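Local coordinates for protein aspartate aminotransferase (Leishmania major, PDB 4H51) that probably transfers the amino group of L-aspartate to 2-oxoglutarate with pyridoxal 5'-phosphate as cofactor, working as a homodimer, at residues L370-C380 / L406-V417; A96-T104 / L240-A251. All coordinates share one frame; numbering follows the deposited sequence.

In the fold
Contact 1 (370-380 with 406-417) and contact 2 (96-104 with 240-251) lie on opposite sides of the chain's centre, with their own centres 38 Å apart and their nearest atoms about 20 Å apart. The centre of contact 2 is about 16 Å from that of the chain, and the contact packs against the eight-stranded mixed sheet of the cofactor-binding domain. The centre of contact 1 is about 26 Å from the chain's centre, in the small domain, where it joins the last helix to helix 374-382; helix 320-350 packs on the last helix too. The cofactor is carried as a Schiff base on Lys265, a few residues past strand 258-262, whose side chains Leu259 and Gln261 touch contact 2. Neither contact touches the other subunit.

Contact 1 (L370-C380 / L406-V417)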
# COMPACT_ATOMS: atom_id res chain seq x y z
N LEU B 370 -31.04 -3.67 7.90
CA LEU B 370 -32.21 -3.79 8.77
C LEU B 370 -33.53 -3.52 8.03
O LEU B 370 -34.55 -3.94 8.49
CB LEU B 370 -32.11 -2.85 9.97
CG LEU B 370 -30.95 -3.14 10.91
CD1 LEU B 370 -30.71 -2.01 11.91
CD2 LEU B 370 -31.23 -4.46 11.63
N GLY B 371 -33.48 -2.76 6.96
CA GLY B 371 -34.68 -2.48 6.16
C GLY B 371 -35.34 -1.14 6.44
O GLY B 371 -36.28 -0.75 5.76
N LEU B 372 -34.81 -0.37 7.37
CA LEU B 372 -35.40 0.91 7.70
C LEU B 372 -35.20 1.94 6.56
O LEU B 372 -34.21 1.86 5.80
CB LEU B 372 -34.81 1.42 9.02
CG LEU B 372 -34.98 0.56 10.30
CD1 LEU B 372 -34.20 1.20 11.45
CD2 LEU B 372 -36.45 0.38 10.69
N SER B 373 -36.12 2.91 6.47
CA SER B 373 -36.03 4.02 5.51
C SER B 373 -34.87 4.92 5.84
O SER B 373 -34.33 4.86 6.97
CB SER B 373 -37.30 4.90 5.57
OG SER B 373 -37.09 6.00 6.47
N LYS B 374 -34.54 5.83 4.92
CA LYS B 374 -33.49 6.82 5.15
C LYS B 374 -33.78 7.68 6.41
O LYS B 374 -32.90 7.85 7.27
CB LYS B 374 -33.30 7.75 3.93
CG LYS B 374 -32.22 8.83 4.10
CD LYS B 374 -31.81 9.48 2.77
CE LYS B 374 -30.74 10.56 2.97
NZ LYS B 374 -31.31 11.92 3.17
N ALA B 375 -34.99 8.21 6.49
CA ALA B 375 -35.38 9.07 7.61
C ALA B 375 -35.33 8.30 8.95
O ALA B 375 -34.88 8.84 9.96
CB ALA B 375 -36.77 9.69 7.38
N GLN B 376 -35.82 7.06 8.95
CA GLN B 376 -35.67 6.18 10.12
C GLN B 376 -34.23 5.92 10.56
O GLN B 376 -33.95 5.89 11.78
CB GLN B 376 -36.38 4.87 9.88
CG GLN B 376 -37.87 5.07 9.80
CD GLN B 376 -38.58 3.84 9.28
OE1 GLN B 376 -37.98 2.98 8.63
NE2 GLN B 376 -39.87 3.76 9.54
N CYS B 377 -33.32 5.73 9.61
CA CYS B 377 -31.92 5.53 9.98
C CYS B 377 -31.31 6.84 10.55
O CYS B 377 -30.59 6.81 11.54
CB CYS B 377 -31.11 5.02 8.79
SG CYS B 377 -31.69 3.43 8.12
N GLU B 378 -31.61 7.98 9.92
CA GLU B 378 -31.19 9.30 10.43
C GLU B 378 -31.68 9.53 11.87
O GLU B 378 -30.91 10.00 12.72
CB GLU B 378 -31.67 10.44 9.48
CG GLU B 378 -30.65 10.67 8.37
CD GLU B 378 -31.17 11.43 7.16
OE1 GLU B 378 -32.39 11.71 7.11
OE2 GLU B 378 -30.35 11.70 6.26
N TYR B 379 -32.94 9.18 12.13
CA TYR B 379 -33.45 9.18 13.45
C TYR B 379 -32.48 8.42 14.41
O TYR B 379 -31.95 9.00 15.41
CB TYR B 379 -34.85 8.53 13.46
CG TYR B 379 -35.43 8.52 14.84
CD1 TYR B 379 -36.13 9.63 15.33
CD2 TYR B 379 -35.27 7.42 15.67
CE1 TYR B 379 -36.65 9.64 16.62
CE2 TYR B 379 -35.80 7.41 16.96
CZ TYR B 379 -36.47 8.53 17.44
OH TYR B 379 -36.98 8.53 18.73
N CYS B 380 -32.21 7.16 14.06
CA CYS B 380 -31.47 6.27 14.93
C CYS B 380 -30.15 6.97 15.25
O CYS B 380 -29.67 6.98 16.40
CB CYS B 380 -31.24 4.90 14.25
SG CYS B 380 -32.65 3.75 14.15
N LEU B 406 -30.57 -1.12 20.44
CA LEU B 406 -30.82 -1.13 19.01
C LEU B 406 -32.21 -1.64 18.72
O LEU B 406 -32.95 -1.00 17.96
CB LEU B 406 -29.78 -1.97 18.26
CG LEU B 406 -30.08 -2.29 16.80
CD1 LEU B 406 -30.14 -0.99 15.99
CD2 LEU B 406 -29.04 -3.26 16.20
N ALA B 407 -32.61 -2.76 19.33
CA ALA B 407 -33.97 -3.28 19.07
C ALA B 407 -35.06 -2.29 19.51
O ALA B 407 -36.08 -2.12 18.82
CB ALA B 407 -34.18 -4.64 19.74
N GLN B 408 -34.82 -1.64 20.64
CA GLN B 408 -35.69 -0.58 21.13
C GLN B 408 -35.76 0.68 20.26
O GLN B 408 -36.83 1.27 20.12
CB GLN B 408 -35.30 -0.22 22.57
CG GLN B 408 -35.69 -1.34 23.54
CD GLN B 408 -34.89 -1.35 24.82
OE1 GLN B 408 -34.22 -0.36 25.15
NE2 GLN B 408 -34.92 -2.50 25.54
N THR B 409 -34.64 1.10 19.68
CA THR B 409 -34.61 2.34 18.88
C THR B 409 -35.18 2.08 17.50
O THR B 409 -35.87 2.97 16.93
CB THR B 409 -33.21 2.92 18.77
OG1 THR B 409 -32.74 3.26 20.09
CG2 THR B 409 -33.21 4.17 17.89
N ILE B 410 -34.94 0.87 16.99
CA ILE B 410 -35.64 0.37 15.79
C ILE B 410 -37.15 0.41 16.04
O ILE B 410 -37.91 0.86 15.17
CB ILE B 410 -35.23 -1.08 15.42
CG1 ILE B 410 -33.82 -1.13 14.82
CG2 ILE B 410 -36.18 -1.68 14.41
CD1 ILE B 410 -33.24 -2.54 14.66
N ASN B 411 -37.59 -0.09 17.20
CA ASN B 411 -39.03 -0.16 17.52
C ASN B 411 -39.61 1.24 17.61
O ASN B 411 -40.68 1.46 17.07
CB ASN B 411 -39.30 -0.97 18.81
CG ASN B 411 -40.79 -1.09 19.15
OD1 ASN B 411 -41.54 -1.94 18.62
ND2 ASN B 411 -41.20 -0.29 20.10
N ASP B 412 -38.90 2.18 18.22
CA ASP B 412 -39.30 3.62 18.22
C ASP B 412 -39.33 4.23 16.80
O ASP B 412 -40.20 5.05 16.48
CB ASP B 412 -38.32 4.48 19.04
CG ASP B 412 -38.44 4.30 20.54
OD1 ASP B 412 -39.29 3.52 21.05
OD2 ASP B 412 -37.63 4.98 21.23
N ALA B 413 -38.35 3.88 15.96
CA ALA B 413 -38.23 4.48 14.64
C ALA B 413 -39.33 3.98 13.70
O ALA B 413 -39.93 4.78 12.96
CB ALA B 413 -36.85 4.20 14.04
N VAL B 414 -39.62 2.68 13.75
CA VAL B 414 -40.68 2.09 12.94
C VAL B 414 -42.02 2.72 13.31
O VAL B 414 -42.78 3.16 12.44
CB VAL B 414 -40.70 0.56 13.10
CG1 VAL B 414 -41.90 -0.10 12.45
CG2 VAL B 414 -39.43 -0.06 12.51
N ARG B 415 -42.31 2.77 14.62
CA ARG B 415 -43.59 3.29 15.10
C ARG B 415 -43.80 4.78 14.91
O ARG B 415 -44.92 5.21 14.66
CB ARG B 415 -43.73 2.97 16.60
CG ARG B 415 -43.91 1.49 16.85
CD ARG B 415 -43.82 1.13 18.32
NE ARG B 415 -43.96 -0.32 18.48
CZ ARG B 415 -45.12 -0.96 18.56
NH1 ARG B 415 -46.26 -0.29 18.53
NH2 ARG B 415 -45.14 -2.28 18.70
N ASN B 416 -42.74 5.57 15.07
CA ASN B 416 -42.86 7.03 15.20
C ASN B 416 -42.32 7.85 14.03
O ASN B 416 -42.55 9.07 13.98
CB ASN B 416 -42.16 7.49 16.48
CG ASN B 416 -42.63 6.73 17.72
OD1 ASN B 416 -43.78 6.25 17.81
ND2 ASN B 416 -41.72 6.61 18.70
N VAL B 417 -41.59 7.21 13.11
CA VAL B 417 -41.04 7.85 11.91
C VAL B 417 -41.36 7.06 10.62
O VAL B 417 -42.19 6.14 10.61
CB VAL B 417 -39.50 7.99 11.97
CG1 VAL B 417 -39.02 8.96 10.89
CG2 VAL B 417 -39.02 8.44 13.34
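The ring of Tyr379 is met at a slant by Val417 CG2, in an off-centre CH-pi contact 4.2 Å from the ring centroid. Thr409 CG2 comes at the ring's edge, near its plane, while Ala413 CB approaches CD2 at a slant; His383, one turn on, stacks with the same ring. With CG anti to the backbone N, chi1 -180° carries the ring toward Ala413 and Val417. The side chains of Gln376 and Val417 slide past each other in opposite directions, and Gln376 NE2 makes a weak hydrogen bond, 3.5 Å, to Val417 O. The oxygen of the same amide, OE1, accepts from Ser373 N at 2.9 Å, while Gln376 N gives a nearly straight bond to Ser373 OG. This reciprocal pair is a capping box at the start of helix 374-382, which packs against helix 400-416; the axes of segments 374-380 and 406-416 come within 9.4 Å, with 136° between their N-to-C directions. Deeper in, Cys380 SG rests 3.8 Å from Thr409 CG2. Leu372 meets Val414 at about a right angle, CD2 to CG2 3.5 Å, and places CD1 by Ile410 CG1. Leu370 CD1 reaches Ile410 CD1 at 3.8 Å, and Leu348 and Trp357 also touch Ile410.

Contact 2 (A96-T104 / L240-A251); sequences AVKIIYGNT and LDTDAYAARLFA
Arg248 reaches across from helix 245-252 to the C-terminal end of helix 90-101. Its CB is followed by CG, 3.4 Å from Ile100 O, and by CD, which passes near Tyr101 O; the chain runs extended to NE. There NE donates to Ile100 O at 2.8 Å (161°) from above that carbonyl's plane. Beyond CZ, NH2 gives a more bent bond of 3.2 Å to Ile99 O, which also accepts from Gln233. At the tip NH1 and NH2 both grip Asp241 OD1, NH1 at 3.0 Å in a salt bridge. Two bonds to the helix end and two to Asp241 OD1, with Gly102 CA and Ala244 CB on opposite faces, both offset toward the rim, hold the guanidinium's rotation. The carbonyl-rich helix end would probably favour the positive charge. Beside the arginine, Ile100 sets CG1 3.9 Å from Ala247 CB, and Tyr101 CE1 lies 3.9 Å from Ala251 CB. Segments 96-101 and 245-251 cross at -84°, and their helices pack on the mixed sheet of the large cofactor-binding domain of a fold type I pyridoxal-phosphate enzyme: Ile100 and Ala247 touch Leu259 of strand 258-262, while Tyr101 and Ala251 reach Leu280 of strand 274-280.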
# COMPACT_ATOMS: atom_id res chain seq x y z
N ALA B 96 -1.67 -18.31 2.88
CA ALA B 96 -2.89 -17.56 2.77
C ALA B 96 -3.77 -18.18 1.69
O ALA B 96 -4.95 -18.38 1.91
CB ALA B 96 -2.59 -16.08 2.45
N VAL B 97 -3.22 -18.53 0.54
CA VAL B 97 -4.07 -19.04 -0.53
C VAL B 97 -4.59 -20.44 -0.17
O VAL B 97 -5.70 -20.82 -0.60
CB VAL B 97 -3.43 -19.01 -1.96
CG1 VAL B 97 -3.06 -17.56 -2.37
CG2 VAL B 97 -2.27 -19.96 -2.07
N LYS B 98 -3.82 -21.18 0.62
CA LYS B 98 -4.24 -22.48 1.14
C LYS B 98 -5.52 -22.41 1.93
O LYS B 98 -6.33 -23.32 1.86
CB LYS B 98 -3.20 -23.10 2.07
CG LYS B 98 -2.25 -24.03 1.38
CD LYS B 98 -1.27 -24.72 2.32
CE LYS B 98 0.06 -24.88 1.59
NZ LYS B 98 1.06 -25.78 2.23
N ILE B 99 -5.72 -21.36 2.72
CA ILE B 99 -6.94 -21.34 3.55
C ILE B 99 -8.17 -21.17 2.68
O ILE B 99 -9.25 -21.55 3.04
CB ILE B 99 -6.93 -20.29 4.69
CG1 ILE B 99 -7.16 -18.89 4.18
CG2 ILE B 99 -5.65 -20.45 5.52
CD1 ILE B 99 -7.69 -17.93 5.24
N ILE B 100 -7.99 -20.56 1.51
CA ILE B 100 -9.14 -20.36 0.67
C ILE B 100 -9.42 -21.64 -0.14
O ILE B 100 -10.56 -22.08 -0.14
CB ILE B 100 -9.15 -19.01 -0.09
CG1 ILE B 100 -10.40 -18.92 -0.95
CG2 ILE B 100 -7.85 -18.70 -0.85
CD1 ILE B 100 -11.61 -18.54 -0.07
N TYR B 101 -8.40 -22.25 -0.75
CA TYR B 101 -8.61 -23.41 -1.63
C TYR B 101 -8.42 -24.77 -0.99
O TYR B 101 -8.82 -25.76 -1.56
CB TYR B 101 -7.74 -23.29 -2.88
CG TYR B 101 -8.21 -22.19 -3.76
CD1 TYR B 101 -9.47 -22.25 -4.35
CD2 TYR B 101 -7.45 -21.03 -3.94
CE1 TYR B 101 -9.93 -21.23 -5.13
CE2 TYR B 101 -7.91 -20.01 -4.73
CZ TYR B 101 -9.16 -20.12 -5.33
OH TYR B 101 -9.65 -19.12 -6.12
N GLY B 102 -7.82 -24.81 0.21
CA GLY B 102 -7.45 -26.09 0.86
C GLY B 102 -6.15 -26.65 0.28
O GLY B 102 -5.63 -26.09 -0.70
N ASN B 103 -5.62 -27.74 0.86
CA ASN B 103 -4.40 -28.43 0.34
C ASN B 103 -4.73 -29.31 -0.87
O ASN B 103 -4.85 -30.54 -0.76
CB ASN B 103 -3.74 -29.27 1.44
N THR B 104 -4.90 -28.66 -2.02
CA THR B 104 -5.50 -29.30 -3.19
C THR B 104 -4.65 -29.03 -4.44
O THR B 104 -3.69 -28.23 -4.39
CB THR B 104 -6.95 -28.79 -3.44
OG1 THR B 104 -6.92 -27.37 -3.70
CG2 THR B 104 -7.90 -29.10 -2.25
N LEU B 240 -13.84 -21.73 8.46
CA LEU B 240 -13.05 -21.35 7.26
C LEU B 240 -13.38 -22.28 6.10
O LEU B 240 -13.55 -21.81 4.95
CB LEU B 240 -11.56 -21.41 7.52
CG LEU B 240 -10.93 -20.42 8.51
CD1 LEU B 240 -9.50 -20.81 8.73
CD2 LEU B 240 -11.05 -19.01 7.95
N ASP B 241 -13.47 -23.58 6.39
CA ASP B 241 -13.81 -24.55 5.35
C ASP B 241 -15.20 -24.31 4.79
O ASP B 241 -15.38 -24.24 3.56
CB ASP B 241 -13.67 -25.99 5.84
CG ASP B 241 -12.22 -26.46 5.85
OD1 ASP B 241 -11.36 -25.96 5.10
OD2 ASP B 241 -11.95 -27.37 6.61
N THR B 242 -16.20 -24.18 5.67
CA THR B 242 -17.55 -23.94 5.19
C THR B 242 -17.66 -22.66 4.40
O THR B 242 -18.36 -22.63 3.37
CB THR B 242 -18.59 -23.92 6.33
OG1 THR B 242 -18.54 -25.17 7.03
CG2 THR B 242 -20.01 -23.71 5.78
N ASP B 243 -16.96 -21.62 4.85
CA ASP B 243 -17.09 -20.29 4.23
C ASP B 243 -16.41 -20.19 2.89
O ASP B 243 -16.80 -19.37 2.13
CB ASP B 243 -16.63 -19.18 5.11
CG ASP B 243 -17.58 -18.90 6.25
OD1 ASP B 243 -18.64 -19.55 6.35
OD2 ASP B 243 -17.21 -18.01 7.02
N ALA B 244 -15.51 -21.11 2.59
CA ALA B 244 -14.79 -21.18 1.30
C ALA B 244 -15.53 -21.92 0.20
O ALA B 244 -14.99 -22.14 -0.89
CB ALA B 244 -13.43 -21.82 1.53
N TYR B 245 -16.77 -22.36 0.45
CA TYR B 245 -17.47 -23.20 -0.49
C TYR B 245 -17.51 -22.60 -1.90
O TYR B 245 -17.24 -23.27 -2.88
CB TYR B 245 -18.91 -23.47 -0.00
CG TYR B 245 -19.65 -24.41 -0.91
CD1 TYR B 245 -19.51 -25.80 -0.75
CD2 TYR B 245 -20.46 -23.95 -1.95
CE1 TYR B 245 -20.18 -26.68 -1.57
CE2 TYR B 245 -21.12 -24.84 -2.79
CZ TYR B 245 -20.95 -26.22 -2.60
OH TYR B 245 -21.60 -27.15 -3.41
N ALA B 246 -17.83 -21.31 -1.99
CA ALA B 246 -18.07 -20.73 -3.30
C ALA B 246 -16.81 -20.73 -4.14
O ALA B 246 -16.79 -21.21 -5.27
CB ALA B 246 -18.69 -19.33 -3.17
N ALA B 247 -15.72 -20.17 -3.61
CA ALA B 247 -14.44 -20.18 -4.31
C ALA B 247 -14.01 -21.60 -4.63
O ALA B 247 -13.50 -21.86 -5.72
CB ALA B 247 -13.36 -19.50 -3.45
N ARG B 248 -14.17 -22.54 -3.69
CA ARG B 248 -13.73 -23.94 -3.95
C ARG B 248 -14.55 -24.63 -5.01
O ARG B 248 -14.01 -25.37 -5.84
CB ARG B 248 -13.67 -24.82 -2.68
CG ARG B 248 -12.65 -24.33 -1.67
CD ARG B 248 -12.62 -25.14 -0.41
NE ARG B 248 -11.66 -24.54 0.54
CZ ARG B 248 -11.51 -24.97 1.78
NH1 ARG B 248 -12.19 -26.02 2.19
NH2 ARG B 248 -10.64 -24.37 2.57
N LEU B 249 -15.85 -24.36 -5.03
CA LEU B 249 -16.75 -24.88 -6.10
C LEU B 249 -16.41 -24.32 -7.44
O LEU B 249 -16.34 -25.06 -8.42
CB LEU B 249 -18.21 -24.50 -5.81
CG LEU B 249 -19.30 -24.81 -6.86
CD1 LEU B 249 -19.59 -26.30 -7.04
CD2 LEU B 249 -20.55 -24.07 -6.42
N PHE B 250 -16.21 -22.99 -7.53
CA PHE B 250 -15.85 -22.39 -8.81
C PHE B 250 -14.52 -22.96 -9.34
O PHE B 250 -14.39 -23.21 -10.54
CB PHE B 250 -15.82 -20.84 -8.72
CG PHE B 250 -17.19 -20.17 -8.72
CD1 PHE B 250 -18.25 -20.66 -7.97
CD2 PHE B 250 -17.40 -19.00 -9.41
CE1 PHE B 250 -19.47 -20.03 -7.93
CE2 PHE B 250 -18.63 -18.36 -9.40
CZ PHE B 250 -19.67 -18.89 -8.66
N ALA B 251 -13.54 -23.14 -8.46
CA ALA B 251 -12.25 -23.74 -8.87
C ALA B 251 -12.51 -25.12 -9.41
O ALA B 251 -12.04 -25.46 -10.47
CB ALA B 251 -11.29 -23.84 -7.68